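Local coordinates for OxyA protein (Actinoplanes teichomyceticus, PDB 5HH3) that works as a heme-dependent cytochrome P450 in glycopeptide antibiotic biosynthesis, probably closing peptide rings by coupling phenolic side chains, at residues Val125-Ser129 with Ser149-Ala154; Gly137-Val143 with Glu391-Trp397; Met211-Val216 with Leu228-Ala232. One frame throughout, in Å; residues are numbered along the deposited sequence.

Contact 1 (Val125-Ser129 with Ser149-Ala154)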
ATOM      1  N   VAL B 125       9.455  30.650 -21.855  1.00 43.72           N
ATOM      2  CA  VAL B 125       8.411  29.641 -21.655  1.00 42.04           C
ATOM      3  C   VAL B 125       7.248  30.247 -20.871  1.00 41.78           C
ATOM      4  O   VAL B 125       6.090  30.038 -21.229  1.00 41.21           O
ATOM      5  CB  VAL B 125       8.936  28.377 -20.959  1.00 41.21           C
ATOM      6  CG1 VAL B 125       7.783  27.474 -20.518  1.00 40.68           C
ATOM      7  CG2 VAL B 125       9.871  27.624 -21.897  1.00 41.58           C
ATOM      8  N   VAL B 126       7.564  30.988 -19.812  1.00 41.43           N
ATOM      9  CA  VAL B 126       6.537  31.642 -19.026  1.00 42.37           C
ATOM     10  C   VAL B 126       5.723  32.647 -19.882  1.00 42.21           C
ATOM     11  O   VAL B 126       4.494  32.625 -19.851  1.00 41.62           O
ATOM     12  CB  VAL B 126       7.105  32.432 -17.850  1.00 43.97           C
ATOM     13  CG1 VAL B 126       5.951  32.879 -16.977  1.00 46.42           C
ATOM     14  CG2 VAL B 126       8.102  31.613 -17.042  1.00 45.79           C
ATOM     15  N   GLN B 127       6.409  33.507 -20.634  1.00 42.43           N
ATOM     16  CA  GLN B 127       5.714  34.493 -21.483  1.00 44.30           C
ATOM     17  C   GLN B 127       4.817  33.821 -22.525  1.00 44.68           C
ATOM     18  O   GLN B 127       3.700  34.272 -22.737  1.00 44.98           O
ATOM     19  CB  GLN B 127       6.699  35.462 -22.161  1.00 45.56           C
ATOM     20  CG  GLN B 127       7.426  36.382 -21.188  1.00 45.75           C
ATOM     21  CD  GLN B 127       6.483  37.260 -20.379  1.00 45.97           C
ATOM     22  OE1 GLN B 127       5.579  37.885 -20.927  1.00 47.23           O
ATOM     23  NE2 GLN B 127       6.689  37.310 -19.077  1.00 45.19           N
ATOM     24  N   ASP B 128       5.285  32.725 -23.128  1.00 44.63           N
ATOM     25  CA  ASP B 128       4.476  31.965 -24.106  1.00 45.73           C
ATOM     26  C   ASP B 128       3.229  31.357 -23.448  1.00 43.79           C
ATOM     27  O   ASP B 128       2.128  31.467 -23.972  1.00 44.50           O
ATOM     28  CB  ASP B 128       5.299  30.852 -24.787  1.00 46.72           C
ATOM     29  CG  ASP B 128       6.377  31.388 -25.728  1.00 49.23           C
ATOM     30  OD1 ASP B 128       6.182  32.458 -26.346  1.00 51.77           O
ATOM     31  OD2 ASP B 128       7.433  30.726 -25.856  1.00 50.10           O
ATOM     32  N   SER B 129       3.395  30.737 -22.285  1.00 41.73           N
ATOM     33  CA  SER B 129       2.260  30.172 -21.560  1.00 40.72           C
ATOM     34  C   SER B 129       1.221  31.255 -21.215  1.00 40.70           C
ATOM     35  O   SER B 129       0.017  31.028 -21.348  1.00 40.63           O
ATOM     36  CB  SER B 129       2.729  29.432 -20.291  1.00 39.92           C
ATOM     37  OG  SER B 129       3.526  28.302 -20.658  1.00 39.84           O
ATOM     38  N   SER B 149       1.546  23.556 -18.519  1.00 35.23           N
ATOM     39  CA  SER B 149       2.131  24.196 -19.697  1.00 36.31           C
ATOM     40  C   SER B 149       3.567  24.600 -19.404  1.00 35.53           C
ATOM     41  O   SER B 149       4.477  24.251 -20.153  1.00 35.51           O
ATOM     42  CB  SER B 149       1.317  25.434 -20.106  1.00 37.28           C
ATOM     43  OG  SER B 149       1.953  26.129 -21.147  1.00 38.57           O
ATOM     44  N   VAL B 150       3.766  25.315 -18.303  1.00 34.57           N
ATOM     45  CA  VAL B 150       5.114  25.727 -17.897  1.00 34.94           C
ATOM     46  C   VAL B 150       5.979  24.533 -17.467  1.00 34.11           C
ATOM     47  O   VAL B 150       7.107  24.418 -17.919  1.00 34.40           O
ATOM     48  CB  VAL B 150       5.078  26.796 -16.788  1.00 34.64           C
ATOM     49  CG1 VAL B 150       6.483  27.089 -16.272  1.00 34.47           C
ATOM     50  CG2 VAL B 150       4.431  28.068 -17.332  1.00 35.29           C
ATOM     51  N   ALA B 151       5.441  23.642 -16.639  1.00 33.54           N
ATOM     52  CA  ALA B 151       6.243  22.505 -16.126  1.00 33.40           C
ATOM     53  C   ALA B 151       6.769  21.568 -17.224  1.00 34.52           C
ATOM     54  O   ALA B 151       7.948  21.230 -17.232  1.00 33.81           O
ATOM     55  CB  ALA B 151       5.477  21.711 -15.078  1.00 32.33           C
ATOM     56  N   THR B 152       5.898  21.175 -18.144  1.00 35.33           N
ATOM     57  CA  THR B 152       6.273  20.258 -19.215  1.00 36.85           C
ATOM     58  C   THR B 152       7.338  20.848 -20.135  1.00 37.11           C
ATOM     59  O   THR B 152       8.324  20.192 -20.442  1.00 35.99           O
ATOM     60  CB  THR B 152       5.068  19.861 -20.075  1.00 38.40           C
ATOM     61  OG1 THR B 152       4.067  19.296 -19.243  1.00 38.68           O
ATOM     62  CG2 THR B 152       5.458  18.833 -21.124  1.00 40.43           C
ATOM     63  N   THR B 153       7.107  22.082 -20.577  1.00 37.53           N
ATOM     64  CA  THR B 153       8.007  22.752 -21.504  1.00 38.30           C
ATOM     65  C   THR B 153       9.359  23.037 -20.858  1.00 37.34           C
ATOM     66  O   THR B 153      10.376  22.706 -21.437  1.00 37.35           O
ATOM     67  CB  THR B 153       7.376  24.037 -22.069  1.00 38.78           C
ATOM     68  OG1 THR B 153       6.122  23.711 -22.649  1.00 39.37           O
ATOM     69  CG2 THR B 153       8.241  24.645 -23.145  1.00 39.92           C
ATOM     70  N   ALA B 154       9.361  23.602 -19.653  1.00 36.50           N
ATOM     71  CA  ALA B 154      10.613  23.903 -18.943  1.00 36.77           C
ATOM     72  C   ALA B 154      11.442  22.637 -18.661  1.00 37.00           C
ATOM     73  O   ALA B 154      12.660  22.651 -18.846  1.00 37.17           O
ATOM     74  CB  ALA B 154      10.338  24.651 -17.642  1.00 35.75           C
TER
HETATM   75  O   HOH W   1      -0.662  28.311 -21.596  1.00 43.16           O
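Beta-branched and small side chains can fill the space between two helices, as the D and E helices of this P450 illustrate: the axes of 125-129 and 149-154 approach to 9.5 Å and run in roughly opposite directions, with 141° between them. Val125, in its t rotamer, is the main intruder. Its CG2 meets Thr153 CG2 at 3.6 Å, while its CG1 lies over the E-helix backbone, 4.1 Å from Val150 O. Val150, also t, sets CG2 3.5 Å from Ser129 OG. Ser129, as m, and Ser149, as t, join their hydroxyls in a hydrogen bond, OG to OG at 2.7 Å; Val125 O, 3.1 Å from Ser129 OG, is also within reach. A water donates to Ser129 O (2.8 Å) and binds Ser149 OG weakly (3.4 Å). The CA-to-CB bond of Val126 points away from 149-154, and its side chain packs on Ala361 and Ala364 of helix 351-368. Methyl contacts thus fill the interior; polarity gathers at the serines, where an ordered water joins them.

Contact 2 (Gly137-Val143 with Glu391-Trp397). With GOL (glycerol), chain I.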
ATOM      1  N   GLY B 137      -8.842  33.553 -23.172  1.00 49.45           N
ATOM      2  CA  GLY B 137      -9.824  34.441 -22.551  1.00 50.46           C
ATOM      3  C   GLY B 137     -10.379  33.793 -21.301  1.00 50.03           C
ATOM      4  O   GLY B 137     -10.484  32.572 -21.225  1.00 49.43           O
ATOM      5  N   GLY B 138     -10.734  34.615 -20.314  1.00 50.31           N
ATOM      6  CA  GLY B 138     -11.240  34.116 -19.045  1.00 49.84           C
ATOM      7  C   GLY B 138     -12.652  33.571 -19.196  1.00 51.60           C
ATOM      8  O   GLY B 138     -13.372  33.981 -20.112  1.00 53.58           O
ATOM      9  N   PRO B 139     -13.061  32.640 -18.341  1.00 51.55           N
ATOM     10  CA  PRO B 139     -12.234  32.044 -17.283  1.00 49.85           C
ATOM     11  C   PRO B 139     -11.366  30.885 -17.797  1.00 48.50           C
ATOM     12  O   PRO B 139     -11.815  30.127 -18.656  1.00 49.65           O
ATOM     13  CB  PRO B 139     -13.279  31.543 -16.284  1.00 50.14           C
ATOM     14  CG  PRO B 139     -14.440  31.185 -17.132  1.00 52.34           C
ATOM     15  CD  PRO B 139     -14.464  32.193 -18.261  1.00 53.73           C
ATOM     16  N   VAL B 140     -10.143  30.762 -17.283  1.00 46.88           N
ATOM     17  CA  VAL B 140      -9.181  29.733 -17.719  1.00 45.03           C
ATOM     18  C   VAL B 140      -8.789  28.836 -16.530  1.00 42.91           C
ATOM     19  O   VAL B 140      -8.579  29.329 -15.422  1.00 42.01           O
ATOM     20  CB  VAL B 140      -7.899  30.359 -18.319  1.00 44.59           C
ATOM     21  CG1 VAL B 140      -6.887  29.286 -18.720  1.00 44.49           C
ATOM     22  CG2 VAL B 140      -8.207  31.209 -19.535  1.00 47.13           C
ATOM     23  N   ASP B 141      -8.652  27.533 -16.780  1.00 42.05           N
ATOM     24  CA  ASP B 141      -8.109  26.597 -15.788  1.00 40.66           C
ATOM     25  C   ASP B 141      -6.573  26.662 -15.729  1.00 38.84           C
ATOM     26  O   ASP B 141      -5.883  26.157 -16.607  1.00 38.76           O
ATOM     27  CB  ASP B 141      -8.569  25.173 -16.091  1.00 41.19           C
ATOM     28  CG  ASP B 141      -8.318  24.205 -14.930  1.00 40.15           C
ATOM     29  OD1 ASP B 141      -7.568  24.509 -13.961  1.00 38.41           O
ATOM     30  OD2 ASP B 141      -8.865  23.095 -15.001  1.00 41.97           O
ATOM     31  N   PHE B 142      -6.049  27.246 -14.660  1.00 37.43           N
ATOM     32  CA  PHE B 142      -4.605  27.412 -14.491  1.00 36.68           C
ATOM     33  C   PHE B 142      -3.833  26.102 -14.159  1.00 35.94           C
ATOM     34  O   PHE B 142      -2.603  26.108 -14.164  1.00 35.65           O
ATOM     35  CB  PHE B 142      -4.302  28.515 -13.457  1.00 35.49           C
ATOM     36  CG  PHE B 142      -4.258  29.902 -14.052  1.00 37.17           C
ATOM     37  CD1 PHE B 142      -5.325  30.391 -14.788  1.00 37.93           C
ATOM     38  CD2 PHE B 142      -3.140  30.716 -13.893  1.00 36.92           C
ATOM     39  CE1 PHE B 142      -5.298  31.663 -15.327  1.00 39.50           C
ATOM     40  CE2 PHE B 142      -3.106  31.986 -14.455  1.00 37.69           C
ATOM     41  CZ  PHE B 142      -4.184  32.458 -15.166  1.00 39.13           C
ATOM     42  N   VAL B 143      -4.530  24.996 -13.877  1.00 36.16           N
ATOM     43  CA  VAL B 143      -3.856  23.707 -13.643  1.00 35.11           C
ATOM     44  C   VAL B 143      -3.203  23.195 -14.946  1.00 34.91           C
ATOM     45  O   VAL B 143      -1.995  23.041 -14.967  1.00 33.42           O
ATOM     46  CB  VAL B 143      -4.784  22.671 -12.956  1.00 35.73           C
ATOM     47  CG1 VAL B 143      -4.170  21.262 -12.938  1.00 35.58           C
ATOM     48  CG2 VAL B 143      -5.076  23.115 -11.532  1.00 35.30           C
ATOM     49  N   GLU B 391      -7.086  20.216  -8.259  1.00 37.58           N
ATOM     50  CA  GLU B 391      -7.656  19.487  -9.386  1.00 40.00           C
ATOM     51  C   GLU B 391      -8.101  20.397 -10.548  1.00 40.52           C
ATOM     52  O   GLU B 391      -7.998  20.012 -11.710  1.00 40.44           O
ATOM     53  CB  GLU B 391      -8.816  18.617  -8.919  1.00 43.07           C
ATOM     54  CG  GLU B 391      -8.376  17.558  -7.912  1.00 44.28           C
ATOM     55  CD  GLU B 391      -9.474  16.584  -7.549  1.00 47.50           C
ATOM     56  OE1 GLU B 391      -9.158  15.406  -7.288  1.00 50.73           O
ATOM     57  OE2 GLU B 391     -10.657  16.987  -7.528  1.00 52.21           O
ATOM     58  N   ALA B 392      -8.584  21.590 -10.229  1.00 39.57           N
ATOM     59  CA  ALA B 392      -8.995  22.572 -11.246  1.00 40.93           C
ATOM     60  C   ALA B 392      -8.988  23.957 -10.601  1.00 40.16           C
ATOM     61  O   ALA B 392      -9.381  24.089  -9.444  1.00 40.22           O
ATOM     62  CB  ALA B 392     -10.375  22.232 -11.783  1.00 42.64           C
ATOM     63  N   LEU B 393      -8.463  24.959 -11.303  1.00 39.15           N
ATOM     64  CA  LEU B 393      -8.347  26.304 -10.752  1.00 38.91           C
ATOM     65  C   LEU B 393      -8.788  27.341 -11.785  1.00 39.83           C
ATOM     66  O   LEU B 393      -7.973  27.866 -12.551  1.00 38.03           O
ATOM     67  CB  LEU B 393      -6.921  26.551 -10.277  1.00 37.58           C
ATOM     68  CG  LEU B 393      -6.656  27.865  -9.534  1.00 38.58           C
ATOM     69  CD1 LEU B 393      -7.385  27.878  -8.192  1.00 39.32           C
ATOM     70  CD2 LEU B 393      -5.170  28.047  -9.313  1.00 38.22           C
ATOM     71  N   LEU B 394     -10.091  27.614 -11.794  1.00 41.72           N
ATOM     72  CA  LEU B 394     -10.692  28.514 -12.781  1.00 44.25           C
ATOM     73  C   LEU B 394     -10.451  29.942 -12.358  1.00 44.05           C
ATOM     74  O   LEU B 394     -11.016  30.400 -11.368  1.00 42.88           O
ATOM     75  CB  LEU B 394     -12.192  28.251 -12.957  1.00 46.60           C
ATOM     76  CG  LEU B 394     -12.535  27.160 -13.977  1.00 48.30           C
ATOM     77  CD1 LEU B 394     -12.278  27.630 -15.405  1.00 49.38           C
ATOM     78  CD2 LEU B 394     -11.783  25.861 -13.701  1.00 47.65           C
ATOM     79  N   LEU B 395      -9.601  30.636 -13.107  1.00 43.85           N
ATOM     80  CA  LEU B 395      -9.270  32.019 -12.800  1.00 44.46           C
ATOM     81  C   LEU B 395      -9.708  32.915 -13.922  1.00 45.90           C
ATOM     82  O   LEU B 395      -9.854  32.471 -15.054  1.00 47.33           O
ATOM     83  CB  LEU B 395      -7.770  32.195 -12.558  1.00 42.89           C
ATOM     84  CG  LEU B 395      -7.137  31.307 -11.495  1.00 41.53           C
ATOM     85  CD1 LEU B 395      -5.663  31.642 -11.327  1.00 40.43           C
ATOM     86  CD2 LEU B 395      -7.874  31.431 -10.169  1.00 42.63           C
ATOM     87  N   ASP B 396      -9.916  34.181 -13.579  1.00 46.85           N
ATOM     88  CA  ASP B 396     -10.240  35.230 -14.535  1.00 48.71           C
ATOM     89  C   ASP B 396      -9.406  36.463 -14.156  1.00 47.95           C
ATOM     90  O   ASP B 396      -8.626  36.407 -13.208  1.00 46.38           O
ATOM     91  CB  ASP B 396     -11.751  35.512 -14.511  1.00 51.59           C
ATOM     92  CG  ASP B 396     -12.286  35.988 -15.864  1.00 53.90           C
ATOM     93  OD1 ASP B 396     -11.538  36.637 -16.613  1.00 54.86           O
ATOM     94  OD2 ASP B 396     -13.453  35.720 -16.188  1.00 56.28           O
ATOM     95  N   TRP B 397      -9.526  37.546 -14.917  1.00 48.73           N
ATOM     96  CA  TRP B 397      -8.751  38.760 -14.661  1.00 48.99           C
ATOM     97  C   TRP B 397      -9.448  39.984 -15.256  1.00 50.97           C
ATOM     98  O   TRP B 397     -10.535  39.873 -15.804  1.00 51.86           O
ATOM     99  CB  TRP B 397      -7.339  38.621 -15.244  1.00 48.10           C
ATOM    100  CG  TRP B 397      -7.306  38.315 -16.718  1.00 49.31           C
ATOM    101  CD1 TRP B 397      -7.243  39.216 -17.740  1.00 51.14           C
ATOM    102  CD2 TRP B 397      -7.339  37.021 -17.328  1.00 48.96           C
ATOM    103  NE1 TRP B 397      -7.240  38.565 -18.954  1.00 51.70           N
ATOM    104  CE2 TRP B 397      -7.296  37.215 -18.726  1.00 50.80           C
ATOM    105  CE3 TRP B 397      -7.407  35.712 -16.831  1.00 48.25           C
ATOM    106  CZ2 TRP B 397      -7.326  36.147 -19.633  1.00 50.48           C
ATOM    107  CZ3 TRP B 397      -7.432  34.652 -17.729  1.00 47.78           C
ATOM    108  CH2 TRP B 397      -7.394  34.877 -19.113  1.00 49.04           C
ATOM    109  OXT TRP B 397      -8.944  41.103 -15.219  1.00 51.09           O
TER
HETATM  110  C1  GOL I 403     -10.462  38.643 -19.993  1.00 75.32           C
HETATM  111  O1  GOL I 403     -10.547  37.582 -20.952  1.00 72.34           O
HETATM  112  C2  GOL I 403     -11.864  39.107 -19.603  1.00 77.09           C
HETATM  113  O2  GOL I 403     -12.428  38.137 -18.706  1.00 75.27           O
HETATM  114  C3  GOL I 403     -11.820  40.508 -18.977  1.00 77.42           C
HETATM  115  O3  GOL I 403     -12.549  40.565 -17.742  1.00 78.92           O
HETATM  116  O   HOH W   2      -7.846  20.661 -14.346  1.00 38.77           O
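How side chains fit together around a short strand pair is clear where 137-143 meets the C-terminal 391-397. One bump is Leu395, whose CD1 sits over the face of Phe142 in a CH-pi contact, 3.6 Å from the ring centroid. Beside it the Trp397 indole comes to the rim of Phe142, CZ3 to CE1 4.4 Å, and takes Val140 CG2 at its own edge, 3.8 Å from CH2. Farther along, Val143 CG2 rests 4.1 Å from Leu393 CB. Gly138 supplies a hollow: a CB there would collide with Asp396 OD1. On the opposite face, Pro139 CB meets Leu394 CD1 at 4.1 Å. Between these layers, the backbones of Val140 and Leu395 exchange N-H...O bonds of 2.8 Å each way, and Phe142 N reaches Leu393 O at 2.9 Å. Asp141 OD1 accepts from Leu393 N (2.8 Å) and, as N-cap, from Val143 N (3.1 Å). Strand 373-374 lies beyond 394-396, completing the small antiparallel β3 sheet of the cytochrome P450 fold.

Contact 3 (Met211-Val216 with Leu228-Ala232)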
ATOM      1  N   MET B 211      20.926  18.510 -20.309  1.00 61.49           N
ATOM      2  CA  MET B 211      21.230  17.606 -19.201  1.00 60.65           C
ATOM      3  C   MET B 211      22.113  16.416 -19.613  1.00 59.84           C
ATOM      4  O   MET B 211      23.082  16.124 -18.931  1.00 59.05           O
ATOM      5  CB  MET B 211      19.929  17.095 -18.548  1.00 60.57           C
ATOM      6  CG  MET B 211      20.091  16.656 -17.111  1.00 60.92           C
ATOM      7  SD  MET B 211      18.949  15.383 -16.540  1.00 62.21           S
ATOM      8  CE  MET B 211      19.584  13.990 -17.462  1.00 64.36           C
ATOM      9  N   PHE B 212      21.782  15.751 -20.720  1.00 59.17           N
ATOM     10  CA  PHE B 212      22.533  14.557 -21.164  1.00 59.42           C
ATOM     11  C   PHE B 212      23.975  14.867 -21.529  1.00 58.97           C
ATOM     12  O   PHE B 212      24.880  14.149 -21.123  1.00 57.88           O
ATOM     13  CB  PHE B 212      21.839  13.853 -22.342  1.00 61.13           C
ATOM     14  CG  PHE B 212      20.716  12.923 -21.950  1.00 60.65           C
ATOM     15  CD1 PHE B 212      20.118  12.979 -20.711  1.00 59.89           C
ATOM     16  CD2 PHE B 212      20.236  12.002 -22.861  1.00 63.10           C
ATOM     17  CE1 PHE B 212      19.083  12.126 -20.381  1.00 59.78           C
ATOM     18  CE2 PHE B 212      19.192  11.154 -22.541  1.00 61.49           C
ATOM     19  CZ  PHE B 212      18.619  11.215 -21.299  1.00 59.88           C
ATOM     20  N   GLY B 213      24.186  15.931 -22.293  1.00 58.45           N
ATOM     21  CA  GLY B 213      25.531  16.297 -22.740  1.00 59.48           C
ATOM     22  C   GLY B 213      26.477  16.715 -21.624  1.00 58.04           C
ATOM     23  O   GLY B 213      27.656  16.394 -21.661  1.00 59.17           O
ATOM     24  N   VAL B 214      25.959  17.451 -20.646  1.00 55.12           N
ATOM     25  CA  VAL B 214      26.715  17.800 -19.440  1.00 54.92           C
ATOM     26  C   VAL B 214      27.167  16.534 -18.699  1.00 53.49           C
ATOM     27  O   VAL B 214      28.337  16.402 -18.354  1.00 53.62           O
ATOM     28  CB  VAL B 214      25.870  18.704 -18.506  1.00 54.68           C
ATOM     29  CG1 VAL B 214      26.437  18.776 -17.086  1.00 54.57           C
ATOM     30  CG2 VAL B 214      25.756  20.094 -19.120  1.00 56.41           C
ATOM     31  N   VAL B 215      26.236  15.611 -18.476  1.00 51.27           N
ATOM     32  CA  VAL B 215      26.536  14.390 -17.731  1.00 50.73           C
ATOM     33  C   VAL B 215      27.547  13.527 -18.504  1.00 52.35           C
ATOM     34  O   VAL B 215      28.573  13.111 -17.957  1.00 51.45           O
ATOM     35  CB  VAL B 215      25.255  13.588 -17.421  1.00 49.27           C
ATOM     36  CG1 VAL B 215      25.591  12.243 -16.784  1.00 49.50           C
ATOM     37  CG2 VAL B 215      24.320  14.378 -16.499  1.00 47.13           C
ATOM     38  N   VAL B 216      27.262  13.281 -19.774  1.00 53.90           N
ATOM     39  CA  VAL B 216      28.108  12.412 -20.584  1.00 57.66           C
ATOM     40  C   VAL B 216      29.534  12.969 -20.704  1.00 60.21           C
ATOM     41  O   VAL B 216      30.482  12.202 -20.758  1.00 60.19           O
ATOM     42  CB  VAL B 216      27.462  12.124 -21.965  1.00 59.06           C
ATOM     43  CG1 VAL B 216      28.432  11.448 -22.927  1.00 61.73           C
ATOM     44  CG2 VAL B 216      26.219  11.256 -21.773  1.00 58.03           C
ATOM     45  N   LEU B 228      20.828   7.189 -17.420  1.00 44.22           N
ATOM     46  CA  LEU B 228      20.492   8.462 -18.107  1.00 45.64           C
ATOM     47  C   LEU B 228      18.996   8.567 -18.409  1.00 45.44           C
ATOM     48  O   LEU B 228      18.367   9.564 -18.115  1.00 45.66           O
ATOM     49  CB  LEU B 228      21.269   8.622 -19.414  1.00 47.06           C
ATOM     50  CG  LEU B 228      22.753   8.934 -19.244  1.00 48.15           C
ATOM     51  CD1 LEU B 228      23.484   8.654 -20.542  1.00 50.45           C
ATOM     52  CD2 LEU B 228      22.985  10.367 -18.784  1.00 47.41           C
ATOM     53  N   THR B 229      18.453   7.508 -18.980  1.00 47.67           N
ATOM     54  CA  THR B 229      17.034   7.409 -19.292  1.00 48.05           C
ATOM     55  C   THR B 229      16.190   7.550 -18.054  1.00 46.14           C
ATOM     56  O   THR B 229      15.190   8.269 -18.067  1.00 44.24           O
ATOM     57  CB  THR B 229      16.727   6.087 -20.049  1.00 50.10           C
ATOM     58  OG1 THR B 229      17.165   6.238 -21.393  1.00 50.38           O
ATOM     59  CG2 THR B 229      15.240   5.773 -20.077  1.00 50.67           C
ATOM     60  N   GLY B 230      16.604   6.874 -16.986  1.00 46.40           N
ATOM     61  CA  GLY B 230      15.922   6.945 -15.709  1.00 44.82           C
ATOM     62  C   GLY B 230      15.877   8.341 -15.137  1.00 44.74           C
ATOM     63  O   GLY B 230      14.844   8.766 -14.604  1.00 44.82           O
ATOM     64  N   VAL B 231      16.976   9.076 -15.257  1.00 45.97           N
ATOM     65  CA  VAL B 231      17.005  10.452 -14.754  1.00 45.86           C
ATOM     66  C   VAL B 231      16.072  11.337 -15.597  1.00 44.51           C
ATOM     67  O   VAL B 231      15.309  12.125 -15.029  1.00 42.54           O
ATOM     68  CB  VAL B 231      18.426  11.050 -14.715  1.00 48.52           C
ATOM     69  CG1 VAL B 231      18.385  12.484 -14.201  1.00 49.59           C
ATOM     70  CG2 VAL B 231      19.318  10.214 -13.803  1.00 50.76           C
ATOM     71  N   ALA B 232      16.124  11.188 -16.926  1.00 43.26           N
ATOM     72  CA  ALA B 232      15.221  11.925 -17.816  1.00 43.38           C
ATOM     73  C   ALA B 232      13.750  11.697 -17.481  1.00 41.47           C
ATOM     74  O   ALA B 232      12.987  12.651 -17.381  1.00 39.01           O
ATOM     75  CB  ALA B 232      15.485  11.585 -19.274  1.00 45.03           C
TER
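Consecutive helices joined by a short loop often pack as a hairpin, and the H- and I-helices of the P450 fold do so here, with 211-216 and 228-232 running 142° apart. Their axes come no nearer than 11.2 Å, a gap bridged by large apolar side chains. Met211 starts the series: its SD touches Val231 CG1 at 3.8 Å, and the Val231 side chain lies about 7 Å from the heme. Met211 also packs on Phe158 and Leu159 of helix 142-159. Phe212 comes next and buries more surface. Leu228 CB lies over one face of its ring, 4.2 Å from Phe212 CZ; the same CZ is 3.7 Å from Ala232 CB, and CE1 is 3.5 Å from Leu228 O. Met196 of helix 182-205 adds to the surroundings of this phenyl group. One turn on, the H-helix presents Val215 and then Val216 to Leu228, the residue most covered in this interface. The leucine forks between the two valines: Leu228 CD2 lies 3.8 Å from Val215 CG1, and Leu228 CD1 lies 4.0 Å from Val216 CG2.

Overall arrangement
Taken together, the three sites show chemistry following location. Contacts 1 and 3 are buried helix pairs crossing at almost the same angle, yet smaller residues bring the first pair closer while bulky ones span the second, whose side-chain contacts are all apolar. Contact 2, partly buried and nearer the periphery, relies on backbone hydrogen bonds and one aspartate side chain, together with aromatic and aliphatic packing. Contacts 1 and 2 share helix 142-159, its middle in contact 1 and its start in contact 2, with centres about 16 Å apart. Helix 225-256 contributes directly to contact 3 and covers side chains of both others. Contact 3 is nested in the long loop that contact 2 closes, their centres about 35 Å apart.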